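Local coordinates for purine nucleoside phosphorylase (Thermus thermophilus, PDB 6TK9) that catalyses the reversible phosphorolysis of purine nucleosides such as inosine and guanosine, releasing the free purine base and ribose 1-phosphate, at the interface of chains A and B. Sequence-based numbering; all coordinates share one arbitrary frame. Chains: chain A/B, Purine nucleoside phosphorylase.

The interface of chains A and B. Residues chain A 83-84, 86-87, 135, 187; chain B 136-138, 141-142.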
ATOM      1  N   TYR A  83      29.416  -4.141   0.405  1.00 35.81           N
ATOM      2  CA  TYR A  83      29.283  -2.727   0.814  1.00 34.36           C
ATOM      3  C   TYR A  83      29.344  -2.627   2.343  1.00 32.20           C
ATOM      4  O   TYR A  83      29.935  -1.671   2.815  1.00 38.21           O
ATOM      5  CB  TYR A  83      28.007  -2.164   0.190  1.00 33.07           C
ATOM      6  CG  TYR A  83      27.809  -0.690   0.373  1.00 35.83           C
ATOM      7  CD1 TYR A  83      28.619   0.216  -0.277  1.00 36.35           C
ATOM      8  CD2 TYR A  83      26.760  -0.201   1.136  1.00 40.59           C
ATOM      9  CE1 TYR A  83      28.413   1.579  -0.154  1.00 39.11           C
ATOM     10  CE2 TYR A  83      26.545   1.161   1.280  1.00 42.15           C
ATOM     11  CZ  TYR A  83      27.377   2.057   0.635  1.00 40.88           C
ATOM     12  OH  TYR A  83      27.175   3.399   0.772  1.00 39.19           O
ATOM     13  N   TYR A  84      28.834  -3.588   3.112  1.00 32.38           N
ATOM     14  CA  TYR A  84      28.812  -3.437   4.594  1.00 34.37           C
ATOM     15  C   TYR A  84      30.237  -3.480   5.134  1.00 35.05           C
ATOM     16  O   TYR A  84      30.451  -2.894   6.184  1.00 36.19           O
ATOM     17  CB  TYR A  84      27.904  -4.428   5.333  1.00 34.93           C
ATOM     18  CG  TYR A  84      28.152  -5.884   5.046  1.00 40.11           C
ATOM     19  CD1 TYR A  84      29.264  -6.533   5.575  1.00 43.67           C
ATOM     20  CD2 TYR A  84      27.283  -6.615   4.250  1.00 40.00           C
ATOM     21  CE1 TYR A  84      29.516  -7.864   5.302  1.00 40.53           C
ATOM     22  CE2 TYR A  84      27.513  -7.955   3.986  1.00 41.36           C
ATOM     23  CZ  TYR A  84      28.638  -8.575   4.506  1.00 40.54           C
ATOM     24  OH  TYR A  84      28.891  -9.888   4.248  1.00 38.97           O
ATOM     25  N   GLY A  86      32.648  -1.962   3.895  1.00 40.19           N
ATOM     26  CA  GLY A  86      33.121  -0.574   3.747  1.00 36.66           C
ATOM     27  C   GLY A  86      33.832  -0.340   2.435  1.00 37.46           C
ATOM     28  O   GLY A  86      34.533   0.683   2.329  1.00 36.91           O
ATOM     29  N   TYR A  87      33.653  -1.241   1.465  1.00 38.77           N
ATOM     30  CA  TYR A  87      34.090  -1.070   0.055  1.00 36.70           C
ATOM     31  C   TYR A  87      33.046  -0.209  -0.670  1.00 35.31           C
ATOM     32  O   TYR A  87      31.868  -0.406  -0.431  1.00 35.56           O
ATOM     33  CB  TYR A  87      34.242  -2.437  -0.620  1.00 38.09           C
ATOM     34  CG  TYR A  87      35.331  -3.302  -0.042  1.00 40.08           C
ATOM     35  CD1 TYR A  87      36.665  -2.926  -0.139  1.00 44.25           C
ATOM     36  CD2 TYR A  87      35.039  -4.497   0.592  1.00 38.58           C
ATOM     37  CE1 TYR A  87      37.679  -3.708   0.390  1.00 43.23           C
ATOM     38  CE2 TYR A  87      36.036  -5.283   1.135  1.00 38.77           C
ATOM     39  CZ  TYR A  87      37.355  -4.887   1.032  1.00 42.06           C
ATOM     40  OH  TYR A  87      38.345  -5.656   1.542  1.00 46.36           O
ATOM     41  N   ALA A 135      19.917   0.301  -0.756  1.00 38.12           N
ATOM     42  CA  ALA A 135      21.246   0.518  -0.130  1.00 38.33           C
ATOM     43  C   ALA A 135      21.743   1.959  -0.340  1.00 38.09           C
ATOM     44  O   ALA A 135      22.646   2.378   0.399  1.00 40.71           O
ATOM     45  CB  ALA A 135      22.213  -0.488  -0.690  1.00 38.28           C
ATOM     46  N   MET A 187      21.534  -2.660   3.046  1.00 40.53           N
ATOM     47  CA  MET A 187      22.977  -2.308   3.110  1.00 38.56           C
ATOM     48  C   MET A 187      23.657  -3.120   4.217  1.00 39.54           C
ATOM     49  O   MET A 187      24.814  -3.503   4.028  1.00 37.39           O
ATOM     50  CB  MET A 187      23.200  -0.816   3.351  1.00 40.14           C
ATOM     51  CG  MET A 187      22.752  -0.333   4.705  1.00 40.17           C
ATOM     52  SD  MET A 187      22.963   1.438   4.776  1.00 46.60           S
ATOM     53  CE  MET A 187      24.747   1.559   4.642  1.00 54.02           C
TER
ATOM     54  N   GLY B 136      20.006   5.880   4.721  1.00 42.40           N
ATOM     55  CA  GLY B 136      21.002   5.284   3.804  1.00 42.09           C
ATOM     56  C   GLY B 136      22.390   5.177   4.434  1.00 41.10           C
ATOM     57  O   GLY B 136      23.386   5.197   3.709  1.00 36.80           O
ATOM     58  N   ALA B 137      22.476   5.086   5.756  1.00 40.43           N
ATOM     59  CA  ALA B 137      23.762   4.948   6.460  1.00 35.41           C
ATOM     60  C   ALA B 137      23.563   4.033   7.654  1.00 36.96           C
ATOM     61  O   ALA B 137      22.423   3.893   8.141  1.00 35.95           O
ATOM     62  CB  ALA B 137      24.273   6.285   6.862  1.00 36.78           C
ATOM     63  N   ASN B 138      24.646   3.383   8.048  1.00 38.53           N
ATOM     64  CA  ASN B 138      24.655   2.353   9.111  1.00 36.97           C
ATOM     65  C   ASN B 138      25.954   2.527   9.885  1.00 33.64           C
ATOM     66  O   ASN B 138      27.034   2.522   9.329  1.00 30.80           O
ATOM     67  CB  ASN B 138      24.449   0.969   8.494  1.00 35.48           C
ATOM     68  CG  ASN B 138      24.259  -0.110   9.534  1.00 37.32           C
ATOM     69  OD1 ASN B 138      25.176  -0.382  10.315  1.00 44.24           O
ATOM     70  ND2 ASN B 138      23.079  -0.710   9.563  1.00 30.16           N
ATOM     71  N   ARG B 141      29.038  -0.072   9.381  1.00 37.56           N
ATOM     72  CA  ARG B 141      29.676  -0.251   8.053  1.00 36.89           C
ATOM     73  C   ARG B 141      31.182  -0.127   8.284  1.00 38.89           C
ATOM     74  O   ARG B 141      31.569   0.711   9.105  1.00 38.41           O
ATOM     75  CB  ARG B 141      29.167   0.753   7.015  1.00 36.27           C
ATOM     76  CG  ARG B 141      29.858   0.609   5.665  1.00 36.56           C
ATOM     77  CD  ARG B 141      28.997   1.054   4.507  1.00 37.24           C
ATOM     78  NE  ARG B 141      29.686   0.950   3.235  1.00 39.80           N
ATOM     79  CZ  ARG B 141      30.550   1.839   2.732  1.00 39.97           C
ATOM     80  NH1 ARG B 141      30.854   2.932   3.393  1.00 39.35           N
ATOM     81  NH2 ARG B 141      31.120   1.630   1.558  1.00 41.64           N
ATOM     82  N   GLY B 142      31.983  -0.963   7.621  1.00 39.52           N
ATOM     83  CA  GLY B 142      33.440  -1.029   7.817  1.00 40.47           C
ATOM     84  C   GLY B 142      33.838  -2.295   8.560  1.00 43.34           C
ATOM     85  O   GLY B 142      33.032  -3.195   8.781  1.00 43.85           O
TER
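The 3-10 helix 83-85 of chain A, the loop that follows it and the loop residue A:Met187 meet a loop of chain B that runs from B:Gly136 to B:Gly142. In this member of the purine nucleoside phosphorylase family, the deposited assembly holds six copies, so the contact may, though the structure alone does not show it, belong to a biological oligomer; the patch illustrates how one arginine can bridge a carbonyl of a short 3-10 helix and one of the loop that follows. With CG anti to the backbone N (chi1 178°) and a straight run from CG to NE, B:Arg141 reaches obliquely across A:Tyr83, and a turn at chi4 (-82°) swings its guanidinium out of line. NE of B:Arg141 donates to the main-chain O of A:Tyr83 at 2.7 Å, a bent bond from above the carbonyl plane. NE of B:Arg141 also lies over the A:Tyr83 ring, 3.5 Å from its centroid, in a cation-pi contact; the ring, its CG anti to the backbone N, is tilted 36° from the guanidinium. CA of A:Gly86 is 3.7 Å from CZ of B:Arg141, so the guanidinium has the tilted ring on one face and the glycine CA on the other, both toward its rim. At its edge, NH2 of B:Arg141 donates to O of A:Tyr87 at 2.9 Å; the oxygen lies in the guanidinium plane, but the bent bond arrives steeply from above the carbonyl plane. Together the NE and NH2 bonds should limit rotation of the group, and the converging carbonyls would be expected to stabilise its positive charge. Beside the arginine, the backbone N of B:Gly142 gives a straighter bond to O of A:Tyr84, at 2.9 Å. On the apolar flank, A:Met187 has CG in the crowded position between backbone N and carbonyl carbon and bends at chi3. SD of A:Met187 lies 3.8 Å from C of B:Gly136, while CE of A:Met187 rests 3.9 Å from CB of B:Asn138.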